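PDB 5T2X: uncharacterized protein, which is of unknown function but folds as an all-helical chain, most of which belongs to a protein family whose role is likewise uncharacterised. Local coordinates for residues W69-L73 and V91-K96; F81-Y86 and S215-N219; H130-Y135 and K163-H168. All coordinates share one frame; numbering follows the deposited sequence.

Contact 1 of 3, residues W69-L73 and V91-K96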
loop_
_atom_site.group_PDB
_atom_site.type_symbol
_atom_site.label_atom_id
_atom_site.label_comp_id
_atom_site.label_asym_id
_atom_site.label_seq_id
_atom_site.Cartn_x
_atom_site.Cartn_y
_atom_site.Cartn_z
ATOM N N TRP A 69 10.325 -14.594 -5.532
ATOM C CA TRP A 69 9.796 -13.238 -5.590
ATOM C C TRP A 69 10.882 -12.196 -5.352
ATOM O O TRP A 69 10.848 -11.117 -5.954
ATOM C CB TRP A 69 8.664 -13.079 -4.574
ATOM C CG TRP A 69 7.560 -14.078 -4.761
ATOM C CD1 TRP A 69 7.312 -15.180 -3.995
ATOM C CD2 TRP A 69 6.564 -14.074 -5.790
ATOM N NE1 TRP A 69 6.218 -15.857 -4.478
ATOM C CE2 TRP A 69 5.742 -15.199 -5.582
ATOM C CE3 TRP A 69 6.286 -13.226 -6.868
ATOM C CZ2 TRP A 69 4.661 -15.498 -6.409
ATOM C CZ3 TRP A 69 5.213 -13.525 -7.687
ATOM C CH2 TRP A 69 4.414 -14.651 -7.454
ATOM N N ARG A 70 11.851 -12.494 -4.478
ATOM C CA ARG A 70 12.915 -11.533 -4.204
ATOM C C ARG A 70 13.762 -11.268 -5.439
ATOM O O ARG A 70 14.240 -10.144 -5.631
ATOM C CB ARG A 70 13.797 -12.024 -3.057
ATOM C CG ARG A 70 13.116 -11.986 -1.707
ATOM C CD ARG A 70 14.118 -12.084 -0.572
ATOM N NE ARG A 70 13.441 -12.016 0.718
ATOM C CZ ARG A 70 12.934 -13.071 1.347
ATOM N NH1 ARG A 70 13.036 -14.276 0.804
ATOM N NH2 ARG A 70 12.328 -12.923 2.517
ATOM N N THR A 71 13.960 -12.284 -6.281
ATOM C CA THR A 71 14.661 -12.071 -7.541
ATOM C C THR A 71 13.928 -11.056 -8.407
ATOM O O THR A 71 14.548 -10.154 -8.983
ATOM C CB THR A 71 14.822 -13.398 -8.283
ATOM O OG1 THR A 71 15.620 -14.292 -7.496
ATOM C CG2 THR A 71 15.491 -13.182 -9.633
ATOM N N HIS A 72 12.601 -11.176 -8.498
ATOM C CA HIS A 72 11.823 -10.198 -9.250
ATOM C C HIS A 72 11.806 -8.846 -8.549
ATOM O O HIS A 72 11.830 -7.800 -9.207
ATOM C CB HIS A 72 10.400 -10.710 -9.466
ATOM C CG HIS A 72 10.315 -11.873 -10.403
ATOM N ND1 HIS A 72 10.555 -11.758 -11.756
ATOM C CD2 HIS A 72 10.012 -13.175 -10.185
ATOM C CE1 HIS A 72 10.407 -12.938 -12.330
ATOM N NE2 HIS A 72 10.077 -13.816 -11.398
ATOM N N LEU A 73 11.762 -8.844 -7.213
ATOM C CA LEU A 73 11.806 -7.585 -6.478
ATOM C C LEU A 73 13.118 -6.853 -6.724
ATOM O O LEU A 73 13.133 -5.629 -6.903
ATOM C CB LEU A 73 11.611 -7.836 -4.982
ATOM C CG LEU A 73 11.640 -6.593 -4.089
ATOM C CD1 LEU A 73 10.443 -5.699 -4.381
ATOM C CD2 LEU A 73 11.676 -6.979 -2.621
ATOM N N VAL A 91 6.549 -11.025 0.596
ATOM C CA VAL A 91 7.334 -10.570 -0.548
ATOM C C VAL A 91 6.555 -10.740 -1.849
ATOM O O VAL A 91 6.741 -9.965 -2.795
ATOM C CB VAL A 91 8.692 -11.301 -0.588
ATOM C CG1 VAL A 91 8.500 -12.794 -0.816
ATOM C CG2 VAL A 91 9.600 -10.696 -1.654
ATOM N N SER A 92 5.666 -11.735 -1.924
ATOM C CA SER A 92 4.868 -11.904 -3.135
ATOM C C SER A 92 3.819 -10.807 -3.253
ATOM O O SER A 92 3.575 -10.289 -4.349
ATOM C CB SER A 92 4.204 -13.281 -3.151
ATOM O OG SER A 92 3.131 -13.345 -2.229
ATOM N N GLN A 93 3.191 -10.440 -2.134
ATOM C CA GLN A 93 2.267 -9.312 -2.140
ATOM C C GLN A 93 2.975 -8.029 -2.550
ATOM O O GLN A 93 2.403 -7.193 -3.260
ATOM C CB GLN A 93 1.626 -9.154 -0.763
ATOM C CG GLN A 93 0.718 -10.304 -0.373
ATOM C CD GLN A 93 0.163 -10.152 1.026
ATOM O OE1 GLN A 93 0.898 -9.863 1.969
ATOM N NE2 GLN A 93 -1.144 -10.340 1.167
ATOM N N LEU A 94 4.226 -7.859 -2.118
ATOM C CA LEU A 94 4.981 -6.673 -2.501
ATOM C C LEU A 94 5.278 -6.665 -3.996
ATOM O O LEU A 94 5.115 -5.635 -4.660
ATOM C CB LEU A 94 6.276 -6.597 -1.693
ATOM C CG LEU A 94 7.209 -5.426 -2.004
ATOM C CD1 LEU A 94 6.512 -4.098 -1.752
ATOM C CD2 LEU A 94 8.485 -5.531 -1.184
ATOM N N VAL A 95 5.701 -7.807 -4.543
ATOM C CA VAL A 95 6.069 -7.869 -5.955
ATOM C C VAL A 95 4.832 -7.762 -6.839
ATOM O O VAL A 95 4.816 -7.011 -7.822
ATOM C CB VAL A 95 6.863 -9.154 -6.245
ATOM C CG1 VAL A 95 7.069 -9.324 -7.740
ATOM C CG2 VAL A 95 8.201 -9.120 -5.525
ATOM N N LYS A 96 3.779 -8.516 -6.510
ATOM C CA LYS A 96 2.548 -8.435 -7.290
ATOM C C LYS A 96 1.950 -7.036 -7.226
ATOM O O LYS A 96 1.457 -6.517 -8.235
ATOM C CB LYS A 96 1.534 -9.466 -6.798
ATOM C CG LYS A 96 1.929 -10.912 -7.024
ATOM C CD LYS A 96 0.877 -11.835 -6.433
ATOM C CE LYS A 96 1.292 -13.291 -6.514
ATOM N NZ LYS A 96 0.303 -14.167 -5.826
#
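Trp-69 is the knob of a knob-into-hole joint between helix 66-76 and the opening turns of helix 91-111, its side chain dropping among Val-91, Ser-92, Val-95 and Lys-96. The two segment axes pass 9.2 Å apart and their directions diverge by 36°; the indole is the largest of several side chains that fill the interface. Its CG lies beside the backbone N, anti to the carbonyl carbon (chi1 -56°), a setting that lays the ring against the neighbouring helix with one face turned to Ser-92. There Ser-92 CB stands 3.4 Å from the centroid of the five-membered ring of Trp-69, only 9° off the normal, a nearly vertical CH-pi contact. The extended chain of Lys-96 arrives obliquely at the far end of the indole, its CE 3.5 Å from Trp-69 CH2. Val-95 divides its branches: CG1 sits at the ring edge, 4.1 Å from Trp-69 CE3, while CG2 packs 3.7 Å from Leu-73 CB. Beyond them Leu-73 CD1 touches Leu-94 CD2 at 3.8 Å, the two leucines crossing at about a right angle. Val-91 CG2 packs 3.7 Å from Arg-70 CG. The polar ends look elsewhere: Trp-69 NE1 bonds to Cys-60 O, Ser-92 OG to Glu-61, and Arg-70 NE forms a salt bridge with Glu-85. The Trp-69 side chain also touches Leu-46 of helix 43-52. With no hydrogen bond crossing between the segments, the joint depends on shape and dispersion, while the polar groups tie both helices to other parts of the chain.

Contact 2 of 3, residues F81-Y86 and S215-N219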
loop_
_atom_site.group_PDB
_atom_site.type_symbol
_atom_site.label_atom_id
_atom_site.label_comp_id
_atom_site.label_asym_id
_atom_site.label_seq_id
_atom_site.Cartn_x
_atom_site.Cartn_y
_atom_site.Cartn_z
ATOM N N PHE A 81 17.714 3.856 -5.989
ATOM C CA PHE A 81 16.535 3.462 -5.232
ATOM C C PHE A 81 16.391 1.949 -5.286
ATOM O O PHE A 81 16.546 1.341 -6.349
ATOM C CB PHE A 81 15.259 4.125 -5.764
ATOM C CG PHE A 81 13.998 3.525 -5.209
ATOM C CD1 PHE A 81 13.699 3.636 -3.860
ATOM C CD2 PHE A 81 13.117 2.842 -6.031
ATOM C CE1 PHE A 81 12.544 3.080 -3.343
ATOM C CE2 PHE A 81 11.960 2.286 -5.521
ATOM C CZ PHE A 81 11.673 2.405 -4.174
ATOM N N SER A 82 16.089 1.353 -4.135
ATOM C CA SER A 82 15.860 -0.081 -4.034
ATOM C C SER A 82 14.691 -0.326 -3.095
ATOM O O SER A 82 14.620 0.275 -2.019
ATOM C CB SER A 82 17.111 -0.811 -3.529
ATOM O OG SER A 82 18.193 -0.654 -4.433
ATOM N N PHE A 83 13.775 -1.198 -3.508
ATOM C CA PHE A 83 12.647 -1.550 -2.659
ATOM C C PHE A 83 13.120 -2.330 -1.439
ATOM O O PHE A 83 14.097 -3.080 -1.491
ATOM C CB PHE A 83 11.620 -2.375 -3.438
ATOM C CG PHE A 83 10.876 -1.592 -4.482
ATOM C CD1 PHE A 83 11.293 -1.598 -5.802
ATOM C CD2 PHE A 83 9.757 -0.851 -4.141
ATOM C CE1 PHE A 83 10.608 -0.880 -6.764
ATOM C CE2 PHE A 83 9.068 -0.129 -5.099
ATOM C CZ PHE A 83 9.494 -0.145 -6.411
ATOM N N GLU A 84 12.412 -2.144 -0.330
ATOM C CA GLU A 84 12.709 -2.834 0.914
ATOM C C GLU A 84 11.475 -3.590 1.385
ATOM O O GLU A 84 10.340 -3.178 1.129
ATOM C CB GLU A 84 13.175 -1.853 2.000
ATOM C CG GLU A 84 14.387 -1.021 1.602
ATOM C CD GLU A 84 14.860 -0.101 2.712
ATOM O OE1 GLU A 84 14.409 -0.274 3.865
ATOM O OE2 GLU A 84 15.683 0.795 2.432
ATOM N N GLU A 85 11.706 -4.704 2.069
ATOM C CA GLU A 85 10.634 -5.537 2.587
ATOM C C GLU A 85 10.347 -5.184 4.040
ATOM O O GLU A 85 11.247 -4.810 4.796
ATOM C CB GLU A 85 10.993 -7.020 2.476
ATOM C CG GLU A 85 11.496 -7.438 1.105
ATOM C CD GLU A 85 11.960 -8.881 1.073
ATOM O OE1 GLU A 85 11.328 -9.725 1.742
ATOM O OE2 GLU A 85 12.963 -9.168 0.385
ATOM N N TYR A 86 9.072 -5.305 4.424
ATOM C CA TYR A 86 8.671 -5.077 5.805
ATOM C C TYR A 86 7.310 -5.710 6.032
ATOM O O TYR A 86 6.444 -5.616 5.152
ATOM C CB TYR A 86 8.625 -3.582 6.144
ATOM C CG TYR A 86 7.731 -2.752 5.248
ATOM C CD1 TYR A 86 6.407 -2.502 5.593
ATOM C CD2 TYR A 86 8.213 -2.206 4.066
ATOM C CE1 TYR A 86 5.589 -1.741 4.780
ATOM C CE2 TYR A 86 7.402 -1.444 3.247
ATOM C CZ TYR A 86 6.092 -1.213 3.610
ATOM O OH TYR A 86 5.282 -0.453 2.797
ATOM N N SER A 215 11.493 1.469 6.374
ATOM C CA SER A 215 11.440 0.828 5.065
ATOM C C SER A 215 10.190 1.246 4.300
ATOM O O SER A 215 10.231 1.408 3.074
ATOM C CB SER A 215 11.494 -0.691 5.224
ATOM O OG SER A 215 12.727 -1.097 5.799
ATOM N N ALA A 216 9.072 1.431 5.007
ATOM C CA ALA A 216 7.852 1.887 4.349
ATOM C C ALA A 216 8.020 3.296 3.798
ATOM O O ALA A 216 7.538 3.603 2.701
ATOM C CB ALA A 216 6.674 1.824 5.321
ATOM N N ILE A 217 8.704 4.166 4.546
ATOM C CA ILE A 217 8.974 5.516 4.055
ATOM C C ILE A 217 9.870 5.462 2.826
ATOM O O ILE A 217 9.722 6.262 1.893
ATOM C CB ILE A 217 9.591 6.377 5.175
ATOM C CG1 ILE A 217 8.618 6.503 6.348
ATOM C CG2 ILE A 217 9.970 7.754 4.647
ATOM C CD1 ILE A 217 9.193 7.232 7.543
ATOM N N ASN A 218 10.807 4.511 2.801
ATOM C CA ASN A 218 11.665 4.342 1.633
ATOM C C ASN A 218 10.849 3.966 0.402
ATOM O O ASN A 218 10.989 4.580 -0.663
ATOM C CB ASN A 218 12.732 3.284 1.924
ATOM C CG ASN A 218 13.544 2.923 0.698
ATOM O OD1 ASN A 218 14.522 3.592 0.368
ATOM N ND2 ASN A 218 13.143 1.856 0.017
ATOM N N ASN A 219 9.977 2.962 0.532
ATOM C CA ASN A 219 9.203 2.497 -0.615
ATOM C C ASN A 219 8.169 3.526 -1.052
ATOM O O ASN A 219 8.004 3.776 -2.252
ATOM C CB ASN A 219 8.517 1.171 -0.286
ATOM C CG ASN A 219 9.500 0.041 -0.070
ATOM O OD1 ASN A 219 10.703 0.265 0.056
ATOM N ND2 ASN A 219 8.989 -1.184 -0.022
HETATM O O HOH W 1 16.574 3.262 -1.905
HETATM O O HOH W 2 12.200 -3.457 7.220
HETATM O O HOH W 3 5.995 -1.015 0.079
#
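The side-chain amide of Asn-219 grips both backbone polar groups of Glu-84. Asn-219 ND2 donates to Glu-84 O over 2.7 Å, reaching that oxygen in the carbonyl plane, on a lone pair, and Glu-84 N returns a bond to Asn-219 OD1 at 3.0 Å. A second donor meets the same OD1: Asn-218 ND2 approaches in the carbonyl plane at 2.9 Å. Bonds at both ends, OD1 accepting twice and ND2 donating, should fix the amide orientation. Asn-218 ND2 also reaches Ser-82 O, 3.0 Å away, both of its partners lying close to the amide plane. With its CG anti to the backbone N (chi1 172°), Asn-218 extends its amide along the loop, where the carboxylate of Glu-84 stacks on it with the planes 23° apart. That carboxylate takes a bond from Ser-215 OG to Glu-84 OE1 of 2.7 Å, met nearly along the C-O axis. One turn of helix 211-220 thus lies along the extended loop that joins helices 66-76 and 91-111, and the Asn-219 amide engages N and O of one residue much as a neighbouring strand would. Three waters extend the polar seam: one joins Ser-82 N to Asn-218 OD1, another Glu-85 O to Ser-215 OG, and the third Tyr-86 OH to Asn-219 ND2. Ring packing closes the ends. Ala-216 CB lies over one face of the Tyr-86 ring, 3.9 Å from its centroid, a CH-pi contact, while Tyr-86 OH continues to His-168 ND1. At the other end Phe-81 CE1 comes within 3.4 Å of Asn-218 O, and Phe-83 presents a ring edge to Asn-219 CG while Phe-81 CE2 sits over the centre of one face of the Phe-83 ring.

Contact 3 of 3, residues H130-Y135 and K163-H168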
loop_
_atom_site.group_PDB
_atom_site.type_symbol
_atom_site.label_atom_id
_atom_site.label_comp_id
_atom_site.label_asym_id
_atom_site.label_seq_id
_atom_site.Cartn_x
_atom_site.Cartn_y
_atom_site.Cartn_z
ATOM N N HIS A 130 -2.566 -5.205 -1.521
ATOM C CA HIS A 130 -2.335 -4.213 -0.469
ATOM C C HIS A 130 -1.138 -3.319 -0.786
ATOM O O HIS A 130 -0.391 -2.911 0.105
ATOM C CB HIS A 130 -2.171 -4.884 0.895
ATOM C CG HIS A 130 -3.277 -5.835 1.230
ATOM N ND1 HIS A 130 -4.589 -5.434 1.355
ATOM C CD2 HIS A 130 -3.267 -7.170 1.458
ATOM C CE1 HIS A 130 -5.341 -6.480 1.647
ATOM N NE2 HIS A 130 -4.563 -7.546 1.716
ATOM N N CYS A 131 -0.964 -2.998 -2.065
ATOM C CA CYS A 131 0.106 -2.097 -2.472
ATOM C C CYS A 131 -0.223 -0.669 -2.053
ATOM O O CYS A 131 -1.333 -0.182 -2.290
ATOM C CB CYS A 131 0.314 -2.173 -3.983
ATOM S SG CYS A 131 1.595 -1.073 -4.617
ATOM N N PHE A 132 0.748 0.004 -1.427
ATOM C CA PHE A 132 0.521 1.371 -0.967
ATOM C C PHE A 132 0.255 2.311 -2.135
ATOM O O PHE A 132 -0.574 3.222 -2.029
ATOM C CB PHE A 132 1.716 1.867 -0.152
ATOM C CG PHE A 132 1.632 3.325 0.216
ATOM C CD1 PHE A 132 0.934 3.730 1.341
ATOM C CD2 PHE A 132 2.247 4.291 -0.569
ATOM C CE1 PHE A 132 0.851 5.069 1.679
ATOM C CE2 PHE A 132 2.164 5.629 -0.238
ATOM C CZ PHE A 132 1.468 6.019 0.890
ATOM N N TYR A 133 0.966 2.120 -3.250
ATOM C CA TYR A 133 0.755 2.968 -4.417
ATOM C C TYR A 133 -0.680 2.869 -4.914
ATOM O O TYR A 133 -1.274 3.872 -5.327
ATOM C CB TYR A 133 1.730 2.581 -5.531
ATOM C CG TYR A 133 3.183 2.536 -5.114
ATOM C CD1 TYR A 133 3.731 3.530 -4.313
ATOM C CD2 TYR A 133 4.008 1.494 -5.519
ATOM C CE1 TYR A 133 5.060 3.488 -3.933
ATOM C CE2 TYR A 133 5.334 1.442 -5.143
ATOM C CZ TYR A 133 5.855 2.442 -4.350
ATOM O OH TYR A 133 7.179 2.389 -3.976
ATOM N N ALA A 134 -1.256 1.667 -4.875
ATOM C CA ALA A 134 -2.627 1.482 -5.337
ATOM C C ALA A 134 -3.618 2.148 -4.392
ATOM O O ALA A 134 -4.536 2.848 -4.834
ATOM C CB ALA A 134 -2.937 -0.007 -5.479
ATOM N N TYR A 135 -3.452 1.933 -3.083
ATOM C CA TYR A 135 -4.329 2.579 -2.111
ATOM C C TYR A 135 -4.246 4.096 -2.218
ATOM O O TYR A 135 -5.264 4.790 -2.115
ATOM C CB TYR A 135 -3.974 2.121 -0.696
ATOM C CG TYR A 135 -4.463 0.731 -0.354
ATOM C CD1 TYR A 135 -5.690 0.273 -0.813
ATOM C CD2 TYR A 135 -3.693 -0.125 0.427
ATOM C CE1 TYR A 135 -6.142 -0.999 -0.502
ATOM C CE2 TYR A 135 -4.136 -1.398 0.743
ATOM C CZ TYR A 135 -5.361 -1.830 0.275
ATOM O OH TYR A 135 -5.808 -3.094 0.586
ATOM N N LYS A 163 -6.978 1.196 4.779
ATOM C CA LYS A 163 -6.250 -0.017 4.427
ATOM C C LYS A 163 -4.751 0.237 4.343
ATOM O O LYS A 163 -3.955 -0.640 4.694
ATOM C CB LYS A 163 -6.778 -0.580 3.107
ATOM C CG LYS A 163 -7.972 -1.506 3.268
ATOM C CD LYS A 163 -7.568 -2.766 4.019
ATOM C CE LYS A 163 -8.744 -3.702 4.214
ATOM N NZ LYS A 163 -8.347 -4.922 4.968
ATOM N N ALA A 164 -4.346 1.428 3.893
ATOM C CA ALA A 164 -2.925 1.752 3.869
ATOM C C ALA A 164 -2.340 1.789 5.275
ATOM O O ALA A 164 -1.155 1.494 5.462
ATOM C CB ALA A 164 -2.701 3.085 3.156
ATOM N N CYS A 165 -3.155 2.138 6.274
ATOM C CA CYS A 165 -2.680 2.141 7.653
ATOM C C CYS A 165 -2.436 0.729 8.169
ATOM O O CYS A 165 -1.584 0.531 9.040
ATOM C CB CYS A 165 -3.684 2.853 8.559
ATOM S SG CYS A 165 -3.955 4.587 8.162
ATOM N N GLN A 166 -3.175 -0.258 7.652
ATOM C CA GLN A 166 -3.027 -1.626 8.134
ATOM C C GLN A 166 -1.694 -2.244 7.740
ATOM O O GLN A 166 -1.243 -3.185 8.400
ATOM C CB GLN A 166 -4.161 -2.507 7.604
ATOM C CG GLN A 166 -5.542 -2.143 8.106
ATOM C CD GLN A 166 -6.588 -3.165 7.699
ATOM O OE1 GLN A 166 -6.264 -4.312 7.392
ATOM N NE2 GLN A 166 -7.851 -2.751 7.688
ATOM N N TYR A 167 -1.051 -1.743 6.684
ATOM C CA TYR A 167 0.119 -2.410 6.135
ATOM C C TYR A 167 1.328 -1.513 5.912
ATOM O O TYR A 167 2.417 -2.047 5.675
ATOM C CB TYR A 167 -0.230 -3.083 4.796
ATOM C CG TYR A 167 -1.471 -3.950 4.828
ATOM C CD1 TYR A 167 -1.429 -5.241 5.339
ATOM C CD2 TYR A 167 -2.680 -3.483 4.331
ATOM C CE1 TYR A 167 -2.561 -6.038 5.363
ATOM C CE2 TYR A 167 -3.818 -4.273 4.351
ATOM C CZ TYR A 167 -3.751 -5.549 4.867
ATOM O OH TYR A 167 -4.879 -6.339 4.888
ATOM N N HIS A 168 1.191 -0.185 5.979
ATOM C CA HIS A 168 2.267 0.678 5.505
ATOM C C HIS A 168 2.699 1.729 6.522
ATOM O O HIS A 168 3.269 2.753 6.132
ATOM C CB HIS A 168 1.868 1.329 4.180
ATOM C CG HIS A 168 1.604 0.334 3.094
ATOM N ND1 HIS A 168 2.605 -0.411 2.510
ATOM C CD2 HIS A 168 0.448 -0.067 2.512
ATOM C CE1 HIS A 168 2.081 -1.215 1.603
ATOM N NE2 HIS A 168 0.774 -1.026 1.584
#
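His-130 takes a positive phi of 64° and sets its CG beside the backbone N (chi1 -52°), which lays its imidazole over one face of Tyr-167. It is the C-prime residue of the Schellman motif that ends helix 117-128, the reversal that lets the chain restart, after the N-cap Cys-131, as helix 132-147. The contact therefore joins the interhelix turn and the start of helix 132-147 to the C-terminal part of helix 153-167. The two rings form an offset stack, centroids 4.1 Å apart and planes at 25°, with His-130 CB adding a CH-pi contact to the same tyrosine face. Gln-166 CB occupies the opposite face, so Tyr-167 is clamped from above and below. The carbonyl of the same turn is used as well: His-168 NE2 donates to His-130 O over 2.7 Å, with the oxygen near the imidazole plane. Sandwiching holds this ring too, since Phe-132 CB stands over its centre, 3.4 Å from the centroid of His-168, and Tyr-167 CB backs the other side. The phenyl group of Phe-132 meets the His-168 face edge-on, with the two centroids 5.4 Å apart. With NE2 bonded to the turn and ND1 also bonded, the imidazole is fixed in rotation as well as covered on both faces. Ala-164 CB packs between the two aromatic side chains of helix 132-147, 4.1 Å from Phe-132 CD1 and near Tyr-135 CB. Lys-163 bends at its second torsion and carries its amine to Gln-166 OE1, while its CB packs on a Tyr-135 face, 3.6 Å from the ring centroid. The hydroxyl of that tyrosine completes the cluster, Tyr-135 OH lying 2.7 Å from His-130 ND1 in a hydrogen bond.

Overall arrangement
Contact 3 lies almost at the centre of the chain and is buried, whereas contacts 1 and 2 sit farther out and are partly buried. Contacts 1 and 2 involve the same neighbourhood: the loop 81-86 connects the two helices that contact 1 packs together, and Leu-73 and Leu-94 of contact 1 also touch it. Contact 2 then bridges to the core, where Tyr-86 reaches contact 3, probably through its hydroxyl. Chemistry follows the elements joined. Helix against helix in contact 1 is apolar; helix against irregular loop in contact 2 is mainly amide, carboxylate, hydroxyl and water, with aromatic rings at its ends; contact 3, helix end against an interhelix turn and the helix it starts, is stacked rings with one cross-segment hydrogen bond.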